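Local coordinates for protein myosin-17 (Arabidopsis thaliana, PDB 7KFL) that probably recruits cargo to a plant class XI myosin motor through its globular tail, the helical cargo-binding domain, at residues 387-390 / 391-394; 75-78 / 79-83; 359-362 / 363-367. All blocks are in the same frame, centred on the assembly; numbering follows the deposited sequence.

Interaction 1: residues 387-390 / 391-394; sequences TVED and ISKS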
loop_
_atom_site.group_PDB
_atom_site.type_symbol
_atom_site.label_atom_id
_atom_site.label_comp_id
_atom_site.label_asym_id
_atom_site.label_seq_id
_atom_site.Cartn_x
_atom_site.Cartn_y
_atom_site.Cartn_z
ATOM N N THR A 387 -8.056 -5.366 -8.885
ATOM C CA THR A 387 -8.549 -6.664 -9.418
ATOM C C THR A 387 -7.522 -7.192 -10.427
ATOM O O THR A 387 -6.711 -6.383 -10.919
ATOM C CB THR A 387 -9.944 -6.506 -10.036
ATOM O OG1 THR A 387 -9.871 -5.516 -11.062
ATOM C CG2 THR A 387 -10.993 -6.111 -9.019
ATOM N N VAL A 388 -7.556 -8.496 -10.721
ATOM C CA VAL A 388 -6.599 -9.176 -11.648
ATOM C C VAL A 388 -6.724 -8.544 -13.041
ATOM O O VAL A 388 -5.705 -8.501 -13.757
ATOM C CB VAL A 388 -6.828 -10.702 -11.683
ATOM C CG1 VAL A 388 -5.982 -11.392 -12.744
ATOM C CG2 VAL A 388 -6.581 -11.340 -10.323
ATOM N N GLU A 389 -7.923 -8.068 -13.402
ATOM C CA GLU A 389 -8.213 -7.383 -14.691
ATOM C C GLU A 389 -7.481 -6.034 -14.738
ATOM O O GLU A 389 -6.940 -5.708 -15.810
ATOM C CB GLU A 389 -9.724 -7.216 -14.873
ATOM C CG GLU A 389 -10.127 -6.634 -16.219
ATOM C CD GLU A 389 -9.799 -7.483 -17.436
ATOM O OE1 GLU A 389 -9.541 -8.692 -17.270
ATOM O OE2 GLU A 389 -9.808 -6.930 -18.557
ATOM N N ASP A 390 -7.473 -5.279 -13.631
ATOM C CA ASP A 390 -6.754 -3.980 -13.502
ATOM C C ASP A 390 -5.252 -4.209 -13.700
ATOM O O ASP A 390 -4.639 -3.455 -14.481
ATOM C CB ASP A 390 -6.983 -3.316 -12.140
ATOM C CG ASP A 390 -8.379 -2.757 -11.934
ATOM O OD1 ASP A 390 -9.074 -2.513 -12.942
ATOM O OD2 ASP A 390 -8.758 -2.563 -10.761
ATOM N N ILE A 391 -4.691 -5.201 -12.999
ATOM C CA ILE A 391 -3.246 -5.578 -13.072
ATOM C C ILE A 391 -2.888 -5.853 -14.538
ATOM O O ILE A 391 -1.872 -5.308 -15.005
ATOM C CB ILE A 391 -2.934 -6.788 -12.165
ATOM C CG1 ILE A 391 -3.102 -6.438 -10.684
ATOM C CG2 ILE A 391 -1.547 -7.345 -12.464
ATOM C CD1 ILE A 391 -2.734 -7.555 -9.734
ATOM N N SER A 392 -3.700 -6.659 -15.228
ATOM C CA SER A 392 -3.512 -7.067 -16.646
ATOM C C SER A 392 -3.723 -5.873 -17.586
ATOM O O SER A 392 -2.986 -5.787 -18.587
ATOM C CB SER A 392 -4.428 -8.212 -17.008
ATOM O OG SER A 392 -5.783 -7.794 -17.041
ATOM N N LYS A 393 -4.698 -5.003 -17.285
ATOM C CA LYS A 393 -5.065 -3.816 -18.113
ATOM C C LYS A 393 -3.835 -2.915 -18.284
ATOM O O LYS A 393 -3.596 -2.462 -19.419
ATOM C CB LYS A 393 -6.251 -3.053 -17.507
ATOM C CG LYS A 393 -7.596 -3.318 -18.178
ATOM C CD LYS A 393 -8.797 -3.267 -17.248
ATOM C CE LYS A 393 -9.469 -1.910 -17.179
ATOM N NZ LYS A 393 -10.449 -1.849 -16.068
ATOM N N SER A 394 -3.091 -2.670 -17.201
ATOM C CA SER A 394 -1.763 -2.000 -17.220
ATOM C C SER A 394 -0.687 -3.038 -17.561
ATOM O O SER A 394 -0.921 -4.232 -17.299
ATOM C CB SER A 394 -1.474 -1.308 -15.910
ATOM O OG SER A 394 -1.356 -2.245 -14.850
#
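Lys393 lies across Glu389 and stretches back to Asp390 in the short helix 388-393, and its side chain can be followed atom by atom. CB sits 3.2 Å from Glu389 O, the carbonyl one turn earlier. CG and CD stay beside that oxygen, with CD 3.4 Å from Glu389 O. CD also meets the aliphatic part of Glu389, 3.8 Å from its CG, and the two side chains cross there at about a right angle. The lysine is bent at chi2 and again at chi3 (93°), and past these bends it runs alongside Asp390, pointing the same way. NZ ends 3.5 Å from Asp390 OD1 in a salt bridge whose hydrogen bond is weak.

Glu389 O is gripped twice, from one face of its carbonyl plane. Lys393 N makes the helical bond, while Ser392 OG donates from 2.7 Å to Glu389 O, above the plane. Ser392 can fold back in this way because its OG stands between its own N and carbonyl carbon (chi1 69°).

At the start of the helix Thr387 is the N-cap, and the other carboxylate oxygen, Asp390 OD2, accepts a weak hydrogen bond from Thr387 N at 3.4 Å, probably one half of a capping box. On another side Ile391 is buried, touching Leu238 of helix 236-260 and Leu163 of helix 150-186. Ser392 O takes a hydrogen bond from Arg90.

One carboxylate thus serves two ends: OD2 faces the first turn of the helix and OD1 the lysine of the last. Because the salt bridge is long and Lys393 exposed, its gain is probably modest, and the firmer polar grip is the pair of donors on Glu389 O.

Interaction 2: residues 75-78 / 79-83; sequences AYWL and SNSAT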
loop_
_atom_site.group_PDB
_atom_site.type_symbol
_atom_site.label_atom_id
_atom_site.label_comp_id
_atom_site.label_asym_id
_atom_site.label_seq_id
_atom_site.Cartn_x
_atom_site.Cartn_y
_atom_site.Cartn_z
ATOM N N ALA A 75 8.388 -9.916 -1.891
ATOM C CA ALA A 75 8.616 -9.050 -3.074
ATOM C C ALA A 75 8.810 -9.929 -4.316
ATOM O O ALA A 75 8.253 -9.589 -5.384
ATOM C CB ALA A 75 9.806 -8.151 -2.836
ATOM N N TYR A 76 9.556 -11.029 -4.159
ATOM C CA TYR A 76 9.841 -12.040 -5.211
ATOM C C TYR A 76 8.527 -12.653 -5.706
ATOM O O TYR A 76 8.279 -12.650 -6.927
ATOM C CB TYR A 76 10.781 -13.125 -4.680
ATOM C CG TYR A 76 11.160 -14.169 -5.701
ATOM C CD1 TYR A 76 12.055 -13.877 -6.720
ATOM C CD2 TYR A 76 10.621 -15.444 -5.659
ATOM C CE1 TYR A 76 12.406 -14.826 -7.669
ATOM C CE2 TYR A 76 10.961 -16.405 -6.600
ATOM C CZ TYR A 76 11.856 -16.095 -7.609
ATOM O OH TYR A 76 12.195 -17.034 -8.540
ATOM N N TRP A 77 7.708 -13.152 -4.775
ATOM C CA TRP A 77 6.459 -13.902 -5.081
ATOM C C TRP A 77 5.318 -12.949 -5.454
ATOM O O TRP A 77 4.360 -13.421 -6.091
ATOM C CB TRP A 77 6.082 -14.840 -3.926
ATOM C CG TRP A 77 6.833 -16.132 -3.984
ATOM C CD1 TRP A 77 7.665 -16.654 -3.038
ATOM C CD2 TRP A 77 6.852 -17.053 -5.087
ATOM N NE1 TRP A 77 8.182 -17.848 -3.466
ATOM C CE2 TRP A 77 7.703 -18.117 -4.721
ATOM C CE3 TRP A 77 6.229 -17.087 -6.340
ATOM C CZ2 TRP A 77 7.941 -19.199 -5.566
ATOM C CZ3 TRP A 77 6.461 -18.159 -7.174
ATOM C CH2 TRP A 77 7.306 -19.199 -6.789
ATOM N N LEU A 78 5.411 -11.666 -5.098
ATOM C CA LEU A 78 4.473 -10.630 -5.607
ATOM C C LEU A 78 4.678 -10.480 -7.118
ATOM O O LEU A 78 3.686 -10.589 -7.865
ATOM C CB LEU A 78 4.707 -9.297 -4.892
ATOM C CG LEU A 78 3.788 -8.164 -5.347
ATOM C CD1 LEU A 78 2.435 -8.263 -4.663
ATOM C CD2 LEU A 78 4.420 -6.806 -5.091
ATOM N N SER A 79 5.924 -10.246 -7.542
ATOM C CA SER A 79 6.317 -10.035 -8.961
ATOM C C SER A 79 5.962 -11.271 -9.799
ATOM O O SER A 79 5.455 -11.091 -10.924
ATOM C CB SER A 79 7.776 -9.698 -9.076
ATOM O OG SER A 79 8.078 -9.215 -10.377
ATOM N N ASN A 80 6.199 -12.472 -9.261
ATOM C CA ASN A 80 5.949 -13.766 -9.953
ATOM C C ASN A 80 4.443 -14.037 -10.047
ATOM O O ASN A 80 3.979 -14.393 -11.149
ATOM C CB ASN A 80 6.673 -14.928 -9.268
ATOM C CG ASN A 80 8.069 -15.129 -9.814
ATOM O OD1 ASN A 80 8.234 -15.664 -10.908
ATOM N ND2 ASN A 80 9.075 -14.684 -9.079
ATOM N N SER A 81 3.711 -13.893 -8.939
ATOM C CA SER A 81 2.247 -14.135 -8.863
ATOM C C SER A 81 1.522 -13.218 -9.853
ATOM O O SER A 81 0.644 -13.716 -10.581
ATOM C CB SER A 81 1.731 -13.947 -7.464
ATOM O OG SER A 81 2.422 -14.794 -6.561
ATOM N N ALA A 82 1.887 -11.935 -9.874
ATOM C CA ALA A 82 1.296 -10.905 -10.760
ATOM C C ALA A 82 1.460 -11.333 -12.225
ATOM O O ALA A 82 0.459 -11.279 -12.964
ATOM C CB ALA A 82 1.933 -9.560 -10.492
ATOM N N THR A 83 2.663 -11.766 -12.617
ATOM C CA THR A 83 2.998 -12.176 -14.009
ATOM C C THR A 83 2.268 -13.482 -14.351
ATOM O O THR A 83 1.737 -13.572 -15.477
ATOM C CB THR A 83 4.514 -12.292 -14.221
ATOM O OG1 THR A 83 5.106 -11.059 -13.812
ATOM C CG2 THR A 83 4.892 -12.579 -15.659
HETATM O O HOH W 1 11.749 -15.836 -10.800
#
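Within helix 71-89, Asn80 lays its amide nitrogen over the ring of Tyr76, one turn earlier. ND2 sits above the centre of the ring, 3.4 Å from Tyr76 CZ, with ring and amide planes 55° apart. The same ND2 donates to Tyr76 O at 3.1 Å, the N-H running to the oxygen at 154°. It approaches from above the carbonyl plane, while Asn80 N makes the ordinary helical bond to that oxygen, so Tyr76 O has two donors from a single residue.

This is an i to i+4 amide-on-aromatic contact, and it lies at a junction of the helical bundle. Asn80 OD1 accepts from Ala33 N in the first turn of helix 31-43, and Tyr76 OH is hydrogen-bonded with Leu23 N, which together hold amide and phenol in place. A water donates to Tyr76 OH at 2.6 Å and accepts a weak bond from Asn80 ND2.

With CG placed opposite its carbonyl carbon (chi1 -82°), Trp77 brings its six-membered ring up to Asn80 at a slant, CE3 lying 3.7 Å from Asn80 CB. Ser79 OG leaves the helix to bond Asn232 O, and Leu78 packs on Leu163, Ile166 and Ile170 of helix 150-186.

Interaction 3: residues 359-362 / 363-367; sequences NMRV and MMTED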
loop_
_atom_site.group_PDB
_atom_site.type_symbol
_atom_site.label_atom_id
_atom_site.label_comp_id
_atom_site.label_asym_id
_atom_site.label_seq_id
_atom_site.Cartn_x
_atom_site.Cartn_y
_atom_site.Cartn_z
ATOM N N ASN A 359 -20.247 30.107 14.849
ATOM C CA ASN A 359 -20.813 29.675 13.540
ATOM C C ASN A 359 -20.497 28.196 13.283
ATOM O O ASN A 359 -21.243 27.567 12.506
ATOM C CB ASN A 359 -20.295 30.531 12.381
ATOM C CG ASN A 359 -20.742 31.976 12.451
ATOM O OD1 ASN A 359 -21.675 32.313 13.177
ATOM N ND2 ASN A 359 -20.082 32.839 11.695
ATOM N N MET A 360 -19.425 27.668 13.884
ATOM C CA MET A 360 -19.040 26.232 13.798
ATOM C C MET A 360 -20.002 25.390 14.647
ATOM O O MET A 360 -20.419 24.316 14.171
ATOM C CB MET A 360 -17.607 26.000 14.291
ATOM C CG MET A 360 -16.544 26.372 13.276
ATOM S SD MET A 360 -14.876 26.003 13.875
ATOM C CE MET A 360 -13.887 26.713 12.559
ATOM N N ARG A 361 -20.332 25.863 15.854
ATOM C CA ARG A 361 -21.134 25.121 16.865
ATOM C C ARG A 361 -22.570 24.930 16.356
ATOM O O ARG A 361 -23.135 23.845 16.604
ATOM C CB ARG A 361 -21.099 25.854 18.211
ATOM C CG ARG A 361 -21.698 25.079 19.377
ATOM C CD ARG A 361 -21.078 23.706 19.571
ATOM N NE ARG A 361 -20.902 23.357 20.978
ATOM C CZ ARG A 361 -21.730 22.610 21.711
ATOM N NH1 ARG A 361 -22.838 22.103 21.190
ATOM N NH2 ARG A 361 -21.441 22.371 22.980
ATOM N N VAL A 362 -23.132 25.939 15.678
ATOM C CA VAL A 362 -24.514 25.908 15.102
ATOM C C VAL A 362 -24.560 24.894 13.951
ATOM O O VAL A 362 -25.547 24.137 13.879
ATOM C CB VAL A 362 -25.009 27.302 14.656
ATOM C CG1 VAL A 362 -24.026 28.021 13.743
ATOM C CG2 VAL A 362 -26.378 27.233 13.994
ATOM N N MET A 363 -23.540 24.887 13.086
ATOM C CA MET A 363 -23.422 23.967 11.918
ATOM C C MET A 363 -23.392 22.509 12.396
ATOM O O MET A 363 -23.930 21.646 11.675
ATOM C CB MET A 363 -22.153 24.257 11.107
ATOM C CG MET A 363 -22.378 25.187 9.930
ATOM S SD MET A 363 -20.882 26.099 9.479
ATOM C CE MET A 363 -21.210 26.448 7.751
ATOM N N MET A 364 -22.776 22.250 13.554
ATOM C CA MET A 364 -22.615 20.890 14.140
ATOM C C MET A 364 -23.943 20.413 14.741
ATOM O O MET A 364 -24.186 19.192 14.709
ATOM C CB MET A 364 -21.523 20.875 15.213
ATOM C CG MET A 364 -20.125 20.810 14.630
ATOM S SD MET A 364 -18.848 21.364 15.784
ATOM C CE MET A 364 -19.068 20.189 17.120
ATOM N N THR A 365 -24.763 21.331 15.268
ATOM C CA THR A 365 -26.121 21.039 15.812
ATOM C C THR A 365 -27.110 20.877 14.649
ATOM O O THR A 365 -28.020 20.036 14.778
ATOM C CB THR A 365 -26.565 22.105 16.822
ATOM O OG1 THR A 365 -26.368 23.390 16.234
ATOM C CG2 THR A 365 -25.814 22.023 18.133
ATOM N N GLU A 366 -26.935 21.649 13.568
ATOM C CA GLU A 366 -27.682 21.499 12.285
ATOM C C GLU A 366 -27.504 20.063 11.774
ATOM O O GLU A 366 -28.527 19.389 11.536
ATOM C CB GLU A 366 -27.188 22.516 11.249
ATOM C CG GLU A 366 -27.585 22.195 9.812
ATOM C CD GLU A 366 -26.534 22.514 8.760
ATOM O OE1 GLU A 366 -26.474 21.785 7.748
ATOM O OE2 GLU A 366 -25.780 23.491 8.948
ATOM N N ASP A 367 -26.249 19.630 11.611
ATOM C CA ASP A 367 -25.870 18.277 11.119
ATOM C C ASP A 367 -26.357 17.213 12.111
ATOM O O ASP A 367 -26.829 16.158 11.646
ATOM C CB ASP A 367 -24.361 18.170 10.877
ATOM C CG ASP A 367 -23.907 18.740 9.543
ATOM O OD1 ASP A 367 -24.640 19.576 8.978
ATOM O OD2 ASP A 367 -22.824 18.336 9.075
#
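Thr365 turns its hydroxyl back on Val362, and OG1 donates to Val362 O at only 2.6 Å. The same carbonyl receives the helical bond of Glu366 N at 2.9 Å, so it takes a hydroxyl and an amide donor, with Thr365 N only a weak third. A hydroxyl bonded back to a carbonyl of the preceding turn is a common way for a helix to satisfy a threonine. What lets Thr365 do this is chi1 of 50°, which sets OG1 between the backbone N and the carbonyl carbon; its methyl then lies opposite the carbonyl carbon, with CG2 3.6 Å from Arg361 O. That methyl also comes near the edge of the Arg361 guanidinium, close to its plane, 4.3 Å from NH1.

Two methionines skirt the carbonyls of the preceding turn. Met363, extended beyond CG, brings SD to 3.4 Å from Asn359 O, a van der Waals approach of the thioether to the backbone. Met364 passes beside the next carbonyl, its CG 3.5 Å from Met360 O and SD slightly farther off. Its chain bends at chi3 (60°), and because it touches a crystal neighbour, this conformation may owe something to the lattice.

Behind these contacts the regular backbone ladder, Met364 N to Met360 O and Thr365 N to Arg361 O, fixes the carbonyls. Val362 and Glu366 are exposed on helix 354-369, as is Arg361, although it and Met364 touch Tyr336 of helix 332-341. Met360, buried, packs on Ser339 of that helix and Leu319 of helix 319-326; Met363 touches the same two helices, at Ile332 and Leu319.

Along the chain the order is interaction 2, then 3, then 1. Interactions 1 and 2 are close in space despite some 300 intervening residues: their centres are 14 Å apart, helix 388-393 packs against the end of helix 71-89 through Ser392, Leu86 and Gln89, and both rest on helix 150-186, sharing Leu163. Interaction 3 is remote, its centre 44 Å from that of interaction 1 and 51 Å from that of interaction 2, which lies on the opposite side of the chain's centre. Its helix 354-369 is nevertheless the one directly before 388-393. The chain after it therefore travels back along the elongated tail domain, tying its last helix to elements from the beginning of the sequence.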